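Local coordinates for protein oxidoreductase, short-chain dehydrogenase/reductase family (Aeromonas hydrophila subsp. hydrophila, PDB 3L6E) that probably acts as a nucleotide-dependent oxidoreductase with a Rossmann fold, perhaps reducing 3-dehydrosphinganine in sphingolipid metabolism, at residues 81-86 / 110-115; 5-10 / 31-36; 158-163 / 175-180; 75-80 / 120-125; 21-26 / 206-211. One frame throughout, in Å; residues are numbered along the deposited sequence.

Contact 1: residues 81-86 / 110-115; sequences VLHCAG and VSTILV. Unlike the reference sequence in segment 110-115: Val110 (reference Ile).
His83 is the side chain through which strand 80-84 chiefly meets helix 98-123, its imidazole reaching Ser111, Thr112 and Val115 on two successive turns. CG lies anti to the backbone N (chi1 -174°), on the side of the strand that faces the helix. At the ring, NE2 gives a weak hydrogen bond to Ser111 OG; the 3.3 Å length and the N-H...O angle of 122° both mark it as marginal, although OG does lie in the ring plane. Ser111 OG occupies the crowded position between its own backbone N and carbonyl carbon (chi1 78°), and its stronger partner is Ser107 O, one turn earlier. Thr112 OG1, likewise bonded to a carbonyl of the previous turn, that of Asn108, comes to the ring edge 3.1 Å from His83 CE1 and 3.8 Å from Ala85 CB. Beyond the polar rim the contact turns apolar. Val115 CG2 approaches His83 CD2 obliquely at 3.6 Å, while the other branch, CG1, meets Val81 CG1 at 3.8 Å. Ala85 N lies over one face of the imidazole, toward the rim, and ND1 has a weak hydrogen bond to Asn132, so the ring is oriented only loosely. The sequence His83-Cys84-Ala85-Gly86 probably occupies the place of the NNAG motif of classical short-chain dehydrogenases. Strand and helix run nearly antiparallel; strands 5-9 and 128-137 flank the strand in the sheet, whereas helices 61-75 and 145-165 close on helix 98-123 through Val115 and Thr112 respectively.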
# COMPACT_ATOMS: atom_id res chain seq x y z
N VAL A 81 -14.97 8.07 -4.01
CA VAL A 81 -15.76 7.01 -4.62
C VAL A 81 -14.95 5.73 -4.48
O VAL A 81 -13.85 5.59 -5.02
CB VAL A 81 -16.17 7.32 -6.08
CG1 VAL A 81 -16.98 6.14 -6.66
CG2 VAL A 81 -17.05 8.56 -6.12
N LEU A 82 -15.51 4.82 -3.70
CA LEU A 82 -14.88 3.56 -3.41
C LEU A 82 -15.61 2.51 -4.21
O LEU A 82 -16.75 2.17 -3.90
CB LEU A 82 -14.98 3.25 -1.92
CG LEU A 82 -13.70 2.87 -1.20
CD1 LEU A 82 -14.00 2.38 0.21
CD2 LEU A 82 -12.94 1.83 -1.97
N HIS A 83 -14.98 2.05 -5.27
CA HIS A 83 -15.63 1.07 -6.12
C HIS A 83 -15.19 -0.34 -5.75
O HIS A 83 -14.01 -0.69 -5.86
CB HIS A 83 -15.39 1.35 -7.60
CG HIS A 83 -16.18 0.44 -8.50
ND1 HIS A 83 -15.58 -0.52 -9.29
CD2 HIS A 83 -17.51 0.32 -8.69
CE1 HIS A 83 -16.51 -1.18 -9.94
NE2 HIS A 83 -17.69 -0.70 -9.59
N CYS A 84 -16.15 -1.12 -5.28
CA CYS A 84 -15.93 -2.52 -4.96
C CYS A 84 -16.56 -3.39 -6.02
O CYS A 84 -17.70 -3.80 -5.88
CB CYS A 84 -16.53 -2.85 -3.60
SG CYS A 84 -15.72 -2.02 -2.27
N ALA A 85 -15.82 -3.65 -7.10
CA ALA A 85 -16.35 -4.50 -8.19
C ALA A 85 -16.69 -5.89 -7.67
O ALA A 85 -17.53 -6.57 -8.25
CB ALA A 85 -15.37 -4.57 -9.35
N GLY A 86 -16.06 -6.30 -6.57
CA GLY A 86 -16.31 -7.61 -5.96
C GLY A 86 -15.63 -8.67 -6.80
O GLY A 86 -14.46 -8.51 -7.16
N VAL A 110 -17.53 -3.39 -16.89
CA VAL A 110 -18.54 -2.41 -17.27
C VAL A 110 -18.90 -1.51 -16.09
O VAL A 110 -18.96 -0.28 -16.22
CB VAL A 110 -19.80 -3.09 -17.86
CG1 VAL A 110 -20.90 -2.09 -18.12
CG2 VAL A 110 -19.45 -3.84 -19.14
N SER A 111 -19.14 -2.12 -14.93
CA SER A 111 -19.46 -1.34 -13.74
C SER A 111 -18.25 -0.48 -13.43
O SER A 111 -18.39 0.70 -13.12
CB SER A 111 -19.87 -2.21 -12.55
OG SER A 111 -18.75 -2.81 -11.91
N THR A 112 -17.05 -1.05 -13.55
CA THR A 112 -15.84 -0.30 -13.23
C THR A 112 -15.70 0.93 -14.12
O THR A 112 -15.40 2.01 -13.64
CB THR A 112 -14.56 -1.15 -13.25
OG1 THR A 112 -14.66 -2.18 -12.26
CG2 THR A 112 -13.35 -0.30 -12.93
N ILE A 113 -15.94 0.74 -15.41
CA ILE A 113 -15.83 1.84 -16.40
C ILE A 113 -16.88 2.93 -16.20
O ILE A 113 -16.56 4.12 -16.27
CB ILE A 113 -15.85 1.30 -17.84
CG1 ILE A 113 -14.54 0.54 -18.10
CG2 ILE A 113 -16.03 2.44 -18.85
CD1 ILE A 113 -14.44 -0.13 -19.44
N LEU A 114 -18.12 2.53 -15.95
CA LEU A 114 -19.23 3.46 -15.78
C LEU A 114 -19.13 4.27 -14.48
O LEU A 114 -19.41 5.46 -14.46
CB LEU A 114 -20.57 2.73 -15.84
CG LEU A 114 -21.00 2.08 -17.16
CD1 LEU A 114 -22.08 1.06 -16.87
CD2 LEU A 114 -21.47 3.11 -18.20
N VAL A 115 -18.72 3.62 -13.40
CA VAL A 115 -18.51 4.34 -12.15
C VAL A 115 -17.38 5.36 -12.32
O VAL A 115 -17.46 6.49 -11.83
CB VAL A 115 -18.26 3.36 -10.98
CG1 VAL A 115 -17.75 4.08 -9.72
CG2 VAL A 115 -19.53 2.58 -10.68

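Contact 2: residues 5-10 / 31-36. With SO4 (sulfate ion), chain C.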
# COMPACT_ATOMS: atom_id res chain seq x y z
N HIS A 5 -18.59 13.23 2.64
CA HIS A 5 -19.39 12.29 1.85
C HIS A 5 -18.56 11.28 1.06
O HIS A 5 -17.68 11.64 0.27
CB HIS A 5 -20.34 13.03 0.92
CG HIS A 5 -21.32 12.13 0.23
ND1 HIS A 5 -21.80 12.39 -1.03
CD2 HIS A 5 -21.88 10.97 0.62
CE1 HIS A 5 -22.64 11.43 -1.38
NE2 HIS A 5 -22.71 10.56 -0.40
N ILE A 6 -18.85 9.99 1.29
CA ILE A 6 -18.21 8.89 0.59
C ILE A 6 -19.26 8.06 -0.13
O ILE A 6 -20.35 7.82 0.39
CB ILE A 6 -17.43 7.95 1.56
CG1 ILE A 6 -16.59 8.75 2.55
CG2 ILE A 6 -16.60 6.88 0.76
CD1 ILE A 6 -15.38 9.41 1.95
N ILE A 7 -18.93 7.63 -1.34
CA ILE A 7 -19.77 6.70 -2.06
C ILE A 7 -19.06 5.36 -2.05
O ILE A 7 -17.88 5.28 -2.40
CB ILE A 7 -20.00 7.15 -3.50
CG1 ILE A 7 -20.93 8.37 -3.53
CG2 ILE A 7 -20.63 6.02 -4.34
CD1 ILE A 7 -21.07 8.94 -4.92
N VAL A 8 -19.78 4.31 -1.70
CA VAL A 8 -19.23 2.97 -1.73
C VAL A 8 -20.11 2.05 -2.53
O VAL A 8 -21.26 1.86 -2.21
CB VAL A 8 -19.07 2.40 -0.32
CG1 VAL A 8 -18.56 1.00 -0.39
CG2 VAL A 8 -18.17 3.26 0.50
N THR A 9 -19.57 1.47 -3.59
CA THR A 9 -20.31 0.51 -4.37
C THR A 9 -20.06 -0.89 -3.85
O THR A 9 -19.13 -1.11 -3.10
CB THR A 9 -19.94 0.55 -5.84
OG1 THR A 9 -18.57 0.23 -5.98
CG2 THR A 9 -20.18 1.90 -6.40
N GLY A 10 -20.89 -1.83 -4.26
CA GLY A 10 -20.80 -3.19 -3.77
C GLY A 10 -20.85 -3.17 -2.27
O GLY A 10 -20.09 -3.85 -1.60
N SER A 31 -22.90 6.97 1.08
CA SER A 31 -23.94 6.54 0.15
C SER A 31 -23.61 5.11 -0.30
O SER A 31 -22.65 4.90 -1.06
CB SER A 31 -24.02 7.47 -1.05
OG SER A 31 -24.63 8.68 -0.69
N MSE A 32 -24.37 4.15 0.21
CA MSE A 32 -24.11 2.74 -0.10
C MSE A 32 -24.80 2.35 -1.40
O MSE A 32 -26.01 2.45 -1.51
CB MSE A 32 -24.60 1.85 1.04
CG MSE A 32 -24.09 2.24 2.41
SE MSE A 32 -24.78 1.08 3.82
CE MSE A 32 -26.69 1.33 3.54
N MSE A 33 -24.04 1.89 -2.38
CA MSE A 33 -24.65 1.36 -3.60
C MSE A 33 -24.48 -0.14 -3.72
O MSE A 33 -23.38 -0.65 -3.54
CB MSE A 33 -24.09 2.04 -4.85
CG MSE A 33 -24.37 3.54 -4.88
SE MSE A 33 -23.63 4.34 -6.48
CE MSE A 33 -24.03 6.21 -6.05
N GLY A 34 -25.58 -0.84 -4.01
CA GLY A 34 -25.55 -2.29 -4.12
C GLY A 34 -26.71 -2.88 -4.88
O GLY A 34 -27.77 -2.26 -5.02
N ARG A 35 -26.50 -4.08 -5.40
CA ARG A 35 -27.53 -4.81 -6.16
C ARG A 35 -28.56 -5.48 -5.25
O ARG A 35 -29.68 -5.76 -5.68
CB ARG A 35 -26.84 -5.89 -6.99
CG ARG A 35 -26.78 -5.63 -8.48
CD ARG A 35 -27.72 -6.57 -9.22
NE ARG A 35 -29.09 -6.06 -9.31
CZ ARG A 35 -30.05 -6.59 -10.08
NH1 ARG A 35 -29.80 -7.65 -10.84
NH2 ARG A 35 -31.26 -6.05 -10.08
N ARG A 36 -28.18 -5.74 -4.00
CA ARG A 36 -28.95 -6.57 -3.09
C ARG A 36 -29.57 -5.76 -1.96
O ARG A 36 -28.89 -5.44 -0.97
CB ARG A 36 -28.07 -7.68 -2.50
CG ARG A 36 -27.79 -8.83 -3.45
CD ARG A 36 -26.76 -9.77 -2.86
NE ARG A 36 -25.41 -9.20 -2.85
CZ ARG A 36 -24.34 -9.82 -2.36
NH1 ARG A 36 -23.15 -9.23 -2.40
NH2 ARG A 36 -24.47 -11.03 -1.84
S SO4 C . -23.88 -5.88 -3.74
O1 SO4 C . -25.03 -6.57 -3.15
O2 SO4 C . -24.18 -5.44 -5.10
O3 SO4 C . -23.64 -4.73 -2.88
O4 SO4 C . -22.73 -6.80 -3.77
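Two torsions set His5 and Ser31 for their meeting: the imidazole CG stands anti to its backbone N (chi1 -172°), and Ser31 OG stands anti to its own carbonyl carbon (chi1 -75°). The ring reaches the neighbouring strand, where NE2 and OG share a short hydrogen bond of 2.7 Å, with OG in the ring plane. The far nitrogen, ND1, is bonded to Gly76 O, so both ring nitrogens are gripped. Behind this pair strands 5-9 and 29-34 run parallel, joined by Ser31 N to Ile6 O (2.8 Å), Val8 N to Ser31 O (3.0 Å) and Met33 N to Val8 O (2.8 Å). On the face shared with Ser31, the extended selenomethionine chain of Met33 crosses Ile7 obliquely and sets CE 3.8 Å from Ile7 CG2, under the cover of helix 61-75. This is the first beta-alpha-beta unit of the Rossmann fold, with helix 14-25 making the crossover. Past the strand ends lies a sulfate ion, probably from the crystallisation liquor: Arg35 N meets O2 at 2.7 Å, while Arg36, its chain bent at chi3, points NE at O1 (2.7 Å) and NH1 at O4 (2.8 Å). Gly34 CA lies close to O3, which a side chain there would strike, and Gly12 N adds a further hydrogen bond. An anion caught between the glycine-rich turn, the main chain at Arg35 and the side chain of Arg36 is consistent with a phosphate-binding corner for a dinucleotide cofactor, perhaps the 2'-phosphate of NADP(H) as in NADP-dependent relatives.

Contact 3: residues 158-163 / 175-180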
# COMPACT_ATOMS: atom_id res chain seq x y z
N PHE A 158 -7.65 -0.65 -17.90
CA PHE A 158 -8.51 0.53 -18.01
C PHE A 158 -8.09 1.63 -17.03
O PHE A 158 -7.87 2.76 -17.44
CB PHE A 158 -9.99 0.15 -17.77
CG PHE A 158 -10.91 1.35 -17.66
CD1 PHE A 158 -11.29 2.05 -18.79
CD2 PHE A 158 -11.35 1.79 -16.42
CE1 PHE A 158 -12.12 3.17 -18.69
CE2 PHE A 158 -12.16 2.91 -16.30
CZ PHE A 158 -12.56 3.60 -17.45
N LEU A 159 -7.96 1.30 -15.76
CA LEU A 159 -7.74 2.31 -14.71
C LEU A 159 -6.39 3.00 -14.74
O LEU A 159 -6.32 4.22 -14.54
CB LEU A 159 -7.96 1.72 -13.32
CG LEU A 159 -9.36 1.21 -13.01
CD1 LEU A 159 -9.30 0.38 -11.75
CD2 LEU A 159 -10.40 2.34 -12.91
N GLU A 160 -5.32 2.24 -15.00
CA GLU A 160 -3.97 2.82 -15.09
C GLU A 160 -3.82 3.66 -16.35
O GLU A 160 -2.99 4.57 -16.41
CB GLU A 160 -2.88 1.73 -15.07
CG GLU A 160 -2.71 1.03 -13.70
CD GLU A 160 -1.56 0.03 -13.65
OE1 GLU A 160 -0.85 -0.14 -14.67
OE2 GLU A 160 -1.35 -0.60 -12.58
N SER A 161 -4.60 3.32 -17.37
CA SER A 161 -4.69 4.10 -18.58
C SER A 161 -5.52 5.36 -18.33
O SER A 161 -5.24 6.42 -18.88
CB SER A 161 -5.28 3.26 -19.71
OG SER A 161 -5.66 4.06 -20.80
N LEU A 162 -6.55 5.24 -17.49
CA LEU A 162 -7.36 6.39 -17.12
C LEU A 162 -6.57 7.33 -16.21
O LEU A 162 -6.66 8.56 -16.35
CB LEU A 162 -8.66 5.97 -16.44
CG LEU A 162 -9.61 7.09 -16.01
CD1 LEU A 162 -9.95 8.01 -17.20
CD2 LEU A 162 -10.88 6.52 -15.42
N ARG A 163 -5.79 6.76 -15.28
CA ARG A 163 -5.01 7.59 -14.36
C ARG A 163 -3.90 8.38 -15.05
O ARG A 163 -3.65 9.53 -14.69
CB ARG A 163 -4.50 6.83 -13.14
CG ARG A 163 -3.51 5.71 -13.41
CD ARG A 163 -2.43 5.63 -12.34
NE ARG A 163 -2.95 5.47 -10.98
CZ ARG A 163 -2.67 4.46 -10.17
NH1 ARG A 163 -3.18 4.42 -8.95
NH2 ARG A 163 -1.87 3.48 -10.55
N ASN A 175 -5.66 2.40 -6.55
CA ASN A 175 -6.03 1.01 -6.84
C ASN A 175 -5.65 0.10 -5.67
O ASN A 175 -4.52 0.09 -5.25
CB ASN A 175 -5.37 0.56 -8.13
CG ASN A 175 -5.87 1.30 -9.36
OD1 ASN A 175 -7.01 1.78 -9.42
ND2 ASN A 175 -5.01 1.39 -10.36
N LEU A 176 -6.60 -0.66 -5.15
CA LEU A 176 -6.38 -1.46 -3.94
C LEU A 176 -6.57 -2.95 -4.25
O LEU A 176 -7.56 -3.31 -4.86
CB LEU A 176 -7.36 -1.03 -2.83
CG LEU A 176 -7.49 0.49 -2.58
CD1 LEU A 176 -8.77 0.83 -1.85
CD2 LEU A 176 -6.30 1.07 -1.86
N TYR A 177 -5.62 -3.78 -3.80
CA TYR A 177 -5.57 -5.19 -4.14
C TYR A 177 -5.55 -6.13 -2.92
O TYR A 177 -4.48 -6.54 -2.47
CB TYR A 177 -4.34 -5.46 -5.01
CG TYR A 177 -4.27 -4.61 -6.27
CD1 TYR A 177 -3.87 -3.25 -6.22
CD2 TYR A 177 -4.58 -5.17 -7.50
CE1 TYR A 177 -3.78 -2.49 -7.39
CE2 TYR A 177 -4.50 -4.43 -8.67
CZ TYR A 177 -4.09 -3.09 -8.62
OH TYR A 177 -4.05 -2.36 -9.79
N PRO A 178 -6.71 -6.41 -2.34
CA PRO A 178 -6.79 -7.44 -1.31
C PRO A 178 -6.80 -8.81 -1.97
O PRO A 178 -7.79 -9.14 -2.60
CB PRO A 178 -8.18 -7.23 -0.69
CG PRO A 178 -8.82 -6.09 -1.44
CD PRO A 178 -8.03 -5.87 -2.69
N SER A 179 -5.72 -9.57 -1.84
CA SER A 179 -5.66 -10.94 -2.38
C SER A 179 -5.88 -11.96 -1.29
O SER A 179 -5.04 -12.11 -0.39
CB SER A 179 -4.31 -11.21 -3.03
OG SER A 179 -4.28 -10.74 -4.36
N GLY A 180 -7.00 -12.68 -1.37
CA GLY A 180 -7.25 -13.80 -0.47
C GLY A 180 -8.46 -13.60 0.42
O GLY A 180 -8.48 -14.06 1.57
O HOH W 1 -2.47 -0.36 -10.16
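Asn175 faces helix 145-165 with three residues ranged around its amide: Leu159, Glu160 and Arg163. Van der Waals contact comes from Leu159, whose CD1 branch rests against the amide; Leu159 also touches Asn132 and Thr112. A second direct contact joins amide and guanidinium. Arg163 and Asn175 reach toward each other tip to tip, and the end of the amide lies over one face of the guanidinium, toward the rim, with the two planes 33° apart and Asn175 CG 4.1 Å from Arg163 NH1. A salt bridge from NH2 to Asp221 and hydrogen bonds from NH1 to Leu173 O and Thr220 O fix the head group. The remaining link is through solvent. One water donates to Glu160 OE2 at 2.7 Å and accepts from Tyr177 OH at 2.6 Å, bridging two atoms that stand 4.3 Å apart; Arg156 also pairs with Glu160, and Phe223 stacks on Tyr177. Helix and strand of this beta-alpha-beta unit are thus joined by direct contact at Asn175 and by one water bridge. Asp221 probably offsets the charge of the guanidinium, while the two carbonyls satisfy N-H groups of its NH1.

Contact 4: residues 75-80 / 120-125; sequences GGLPEL and VRLIGE. Unlike the reference sequence in segment 120-125: Glu125 (reference Asp).
Pro78 and Ile123 meet where the flat group is a peptide carbonyl rather than an aromatic ring. Two methyls of Ile123 close on Pro78 O, CG2 and CD1 each at 3.6 Å, both lying against the same side of the oxygen. The pyrrolidine ring takes part by its CD corner, which stands 4.1 Å from Ile123 CG2; its other contacts are with His5 and Ile7 on strand 5-9. The first torsion of Ile123 puts CG1 between the backbone N and the carbonyl carbon (chi1 59°) and leaves CG2 beside the N, while the second, extended at 165°, places CD1. Pro78 O has a weak hydrogen bond to Arg126 as its polar partner. The contact belongs to the doubly wound Rossmann arrangement: helix 61-75 ends at Gly75, Gly76 turns the chain with a positive phi (72°), and a short connection leads into strand 80-84; the end of helix 98-123 packs on this connection. At the outer margin Leu77 and Leu122 meet methyl to methyl, CD2 to CD2 at 3.8 Å. Leu77 CB also lies 4.3 Å from Ile123 CG2, so this leucine spans both helix residues. Val72 of helix 61-75 touches Leu77 and Leu122 alike, and Phe68 from the same helix meets Leu122, which closes the apolar cluster from the side of that helix.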
# COMPACT_ATOMS: atom_id res chain seq x y z
N GLY A 75 -26.04 13.44 -0.04
CA GLY A 75 -24.81 13.82 0.64
C GLY A 75 -23.98 14.90 -0.01
O GLY A 75 -22.89 15.21 0.47
N GLY A 76 -24.47 15.48 -1.10
CA GLY A 76 -23.66 16.43 -1.86
C GLY A 76 -22.56 15.70 -2.60
O GLY A 76 -22.50 14.45 -2.58
N LEU A 77 -21.70 16.46 -3.28
CA LEU A 77 -20.62 15.88 -4.06
C LEU A 77 -19.71 15.07 -3.14
O LEU A 77 -19.46 15.51 -2.00
CB LEU A 77 -19.81 16.96 -4.80
CG LEU A 77 -20.54 17.83 -5.82
CD1 LEU A 77 -19.58 18.83 -6.45
CD2 LEU A 77 -21.23 17.00 -6.89
N PRO A 78 -19.24 13.90 -3.61
CA PRO A 78 -18.39 13.05 -2.79
C PRO A 78 -16.91 13.43 -2.82
O PRO A 78 -16.43 13.93 -3.84
CB PRO A 78 -18.56 11.66 -3.42
CG PRO A 78 -18.94 11.90 -4.83
CD PRO A 78 -19.63 13.25 -4.88
N GLU A 79 -16.22 13.20 -1.70
CA GLU A 79 -14.77 13.26 -1.65
C GLU A 79 -14.12 11.94 -2.12
O GLU A 79 -13.01 11.93 -2.68
CB GLU A 79 -14.29 13.54 -0.22
CG GLU A 79 -14.93 14.77 0.43
CD GLU A 79 -14.49 14.95 1.87
OE1 GLU A 79 -14.46 16.12 2.35
OE2 GLU A 79 -14.16 13.93 2.53
N LEU A 80 -14.81 10.82 -1.89
CA LEU A 80 -14.25 9.52 -2.24
C LEU A 80 -15.31 8.63 -2.85
O LEU A 80 -16.41 8.49 -2.30
CB LEU A 80 -13.59 8.84 -1.02
CG LEU A 80 -13.24 7.34 -1.05
CD1 LEU A 80 -12.19 7.04 -2.10
CD2 LEU A 80 -12.79 6.82 0.33
N VAL A 120 -15.44 10.96 -12.98
CA VAL A 120 -14.71 11.99 -13.72
C VAL A 120 -15.67 13.17 -13.98
O VAL A 120 -15.37 14.33 -13.68
CB VAL A 120 -14.15 11.43 -15.06
CG1 VAL A 120 -13.52 12.53 -15.91
CG2 VAL A 120 -13.15 10.29 -14.82
N ARG A 121 -16.85 12.84 -14.49
CA ARG A 121 -17.88 13.82 -14.75
C ARG A 121 -18.21 14.64 -13.49
O ARG A 121 -18.19 15.88 -13.52
CB ARG A 121 -19.12 13.12 -15.30
CG ARG A 121 -20.36 13.99 -15.37
CD ARG A 121 -21.58 13.15 -15.74
NE ARG A 121 -22.37 12.77 -14.56
CZ ARG A 121 -23.18 13.59 -13.89
NH1 ARG A 121 -23.32 14.86 -14.26
NH2 ARG A 121 -23.86 13.13 -12.84
N LEU A 122 -18.48 13.94 -12.38
CA LEU A 122 -18.92 14.59 -11.13
C LEU A 122 -17.85 15.41 -10.42
O LEU A 122 -18.10 16.55 -10.01
CB LEU A 122 -19.49 13.56 -10.16
CG LEU A 122 -20.99 13.33 -10.21
CD1 LEU A 122 -21.35 12.16 -9.28
CD2 LEU A 122 -21.76 14.61 -9.82
N ILE A 123 -16.67 14.83 -10.26
CA ILE A 123 -15.63 15.45 -9.44
C ILE A 123 -14.26 15.56 -10.13
O ILE A 123 -13.25 15.80 -9.47
CB ILE A 123 -15.53 14.79 -8.02
CG1 ILE A 123 -15.22 13.28 -8.11
CG2 ILE A 123 -16.81 15.02 -7.23
CD1 ILE A 123 -14.75 12.66 -6.75
N GLY A 124 -14.24 15.43 -11.45
CA GLY A 124 -12.99 15.57 -12.21
C GLY A 124 -12.36 16.95 -12.09
O GLY A 124 -11.14 17.08 -12.03
N GLU A 125 -13.18 17.99 -12.03
CA GLU A 125 -12.64 19.34 -11.89
C GLU A 125 -12.43 19.77 -10.44
O GLU A 125 -11.46 20.45 -10.13
CB GLU A 125 -13.50 20.35 -12.65
CG GLU A 125 -13.51 20.09 -14.15
CD GLU A 125 -13.57 21.35 -14.98
OE1 GLU A 125 -12.76 22.27 -14.72
OE2 GLU A 125 -14.41 21.41 -15.90

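Contact 5: residues 21-26 / 206-211; sequences IGLVER and YMLDAL
Arg26 and Asp209 form the polar half of this helix-to-helix contact, both terminal guanidinium nitrogens converging on one carboxylate oxygen. NH1 lies 2.8 Å and NH2 3.0 Å from Asp209 OD1, which sits almost exactly in the guanidinium plane. The grip is end-on to a single atom, and the carboxylate is turned 54° from the guanidinium. NH1 meets OD1 on its syn side, 31° out of the carboxylate plane, whereas NH2 comes nearly in line with the C-O bond. Leu208 CB sits over the centre of one guanidinium face, 3.7 Å from Arg26 CZ. The two methyls of Leu208 carry on inward: CD1 rests 3.6 Å from Gly22 CA, a closeness allowed by the lack of a side chain there, and CD2 packs 3.6 Å from Leu23 CD2. What positions the arginine is its chain, extended from CG to NE and starting just past the end of helix 14-25. Farther in, Leu23 rests on Ile6 and Val8 of strand 5-9, while Met207 of helix 200-210 reaches strands 128-137, 171-181 and 217-226, so both helices lie on the same side of the sheet. Asp209 also packs on Asp209 of the second subunit, and Tyr206 makes a cation-pi contact with Arg214 of that subunit. Two acidic residues packed together would probably disfavour each other, and Arg26 may offset part of that charge.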
# COMPACT_ATOMS: atom_id res chain seq x y z
N ILE A 21 -18.75 0.45 7.30
CA ILE A 21 -18.69 0.53 8.75
C ILE A 21 -17.51 1.38 9.22
O ILE A 21 -17.67 2.23 10.09
CB ILE A 21 -18.66 -0.88 9.42
CG1 ILE A 21 -19.92 -1.68 9.05
CG2 ILE A 21 -18.50 -0.73 10.96
CD1 ILE A 21 -19.96 -3.10 9.54
N GLY A 22 -16.35 1.14 8.62
CA GLY A 22 -15.10 1.79 9.03
C GLY A 22 -15.08 3.28 8.79
O GLY A 22 -14.58 4.03 9.63
N LEU A 23 -15.60 3.70 7.64
CA LEU A 23 -15.70 5.11 7.28
C LEU A 23 -16.73 5.82 8.16
O LEU A 23 -16.58 7.00 8.47
CB LEU A 23 -16.11 5.26 5.80
CG LEU A 23 -15.12 4.84 4.70
CD1 LEU A 23 -15.83 4.41 3.42
CD2 LEU A 23 -14.10 5.94 4.40
N VAL A 24 -17.78 5.10 8.56
CA VAL A 24 -18.76 5.67 9.49
C VAL A 24 -18.13 5.93 10.85
O VAL A 24 -18.30 7.02 11.44
CB VAL A 24 -20.02 4.80 9.62
CG1 VAL A 24 -20.87 5.22 10.86
CG2 VAL A 24 -20.85 4.88 8.35
N GLU A 25 -17.42 4.92 11.36
CA GLU A 25 -16.69 5.01 12.63
C GLU A 25 -15.65 6.14 12.60
O GLU A 25 -15.37 6.74 13.63
CB GLU A 25 -16.02 3.67 12.98
CG GLU A 25 -17.00 2.55 13.38
CD GLU A 25 -16.31 1.22 13.72
OE1 GLU A 25 -15.09 1.09 13.48
OE2 GLU A 25 -17.00 0.31 14.23
N ARG A 26 -15.10 6.43 11.42
CA ARG A 26 -14.17 7.55 11.26
C ARG A 26 -14.89 8.89 10.97
O ARG A 26 -14.27 9.88 10.57
CB ARG A 26 -13.09 7.23 10.20
CG ARG A 26 -12.13 6.08 10.60
CD ARG A 26 -11.55 5.38 9.35
NE ARG A 26 -10.82 4.13 9.65
CZ ARG A 26 -9.50 3.95 9.52
NH1 ARG A 26 -8.95 2.78 9.80
NH2 ARG A 26 -8.73 4.95 9.10
N TYR A 206 -6.54 -1.67 6.66
CA TYR A 206 -5.39 -1.28 5.84
C TYR A 206 -5.77 -0.27 4.76
O TYR A 206 -5.06 0.69 4.55
CB TYR A 206 -4.75 -2.48 5.12
CG TYR A 206 -3.85 -3.31 6.00
CD1 TYR A 206 -2.79 -2.73 6.69
CD2 TYR A 206 -4.08 -4.67 6.14
CE1 TYR A 206 -1.97 -3.51 7.51
CE2 TYR A 206 -3.27 -5.44 6.93
CZ TYR A 206 -2.22 -4.86 7.60
OH TYR A 206 -1.43 -5.67 8.39
N MSE A 207 -6.88 -0.55 4.08
CA MSE A 207 -7.35 0.25 2.95
C MSE A 207 -7.72 1.67 3.40
O MSE A 207 -7.32 2.65 2.78
CB MSE A 207 -8.53 -0.44 2.25
CG MSE A 207 -8.17 -1.76 1.57
SE MSE A 207 -9.72 -2.78 0.87
CE MSE A 207 -10.04 -1.81 -0.74
N LEU A 208 -8.48 1.76 4.49
CA LEU A 208 -8.91 3.06 5.01
C LEU A 208 -7.75 3.86 5.60
O LEU A 208 -7.72 5.08 5.47
CB LEU A 208 -10.02 2.91 6.04
CG LEU A 208 -11.32 2.27 5.55
CD1 LEU A 208 -12.28 2.07 6.73
CD2 LEU A 208 -11.98 3.04 4.44
N ASP A 209 -6.80 3.19 6.24
CA ASP A 209 -5.58 3.90 6.64
C ASP A 209 -4.87 4.41 5.40
O ASP A 209 -4.41 5.53 5.37
CB ASP A 209 -4.64 3.03 7.46
CG ASP A 209 -5.13 2.79 8.88
OD1 ASP A 209 -6.23 3.25 9.22
OD2 ASP A 209 -4.40 2.14 9.65
N ALA A 210 -4.79 3.59 4.37
CA ALA A 210 -4.10 3.98 3.17
C ALA A 210 -4.83 5.17 2.50
O ALA A 210 -4.20 6.01 1.90
CB ALA A 210 -3.99 2.81 2.22
N LEU A 211 -6.15 5.24 2.62
CA LEU A 211 -6.90 6.31 1.97
C LEU A 211 -6.97 7.62 2.77
O LEU A 211 -7.65 8.55 2.36
CB LEU A 211 -8.31 5.84 1.62
CG LEU A 211 -8.45 4.83 0.49
CD1 LEU A 211 -9.86 4.25 0.47
CD2 LEU A 211 -8.06 5.48 -0.85

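Overall arrangement
Contacts 1, 2 and 3 all reach one parallel sheet of the Rossmann fold. Contacts 1 and 2 have centres 10 Å apart and touch through neighbouring strands, Leu82 N lying 2.7 Å from Ile7 O. Contacts 2 and 3 lie on opposite sides of the chain's centre, 18 Å apart between centres. Contact 4 shares helix 98-123 with contact 1 and meets contact 2 where Ile7 N lies 2.8 Å from Leu80 O. Contact 5 covers the other side of the sheet: Leu80 CD2 of contact 4 lies 3.9 Å from its Leu211 CD1, and Leu82 CD1 of contact 1 lies 4.2 Å from its Leu23 CD1. The sulfate, possibly marking part of the cofactor site, belongs to contact 2 alone.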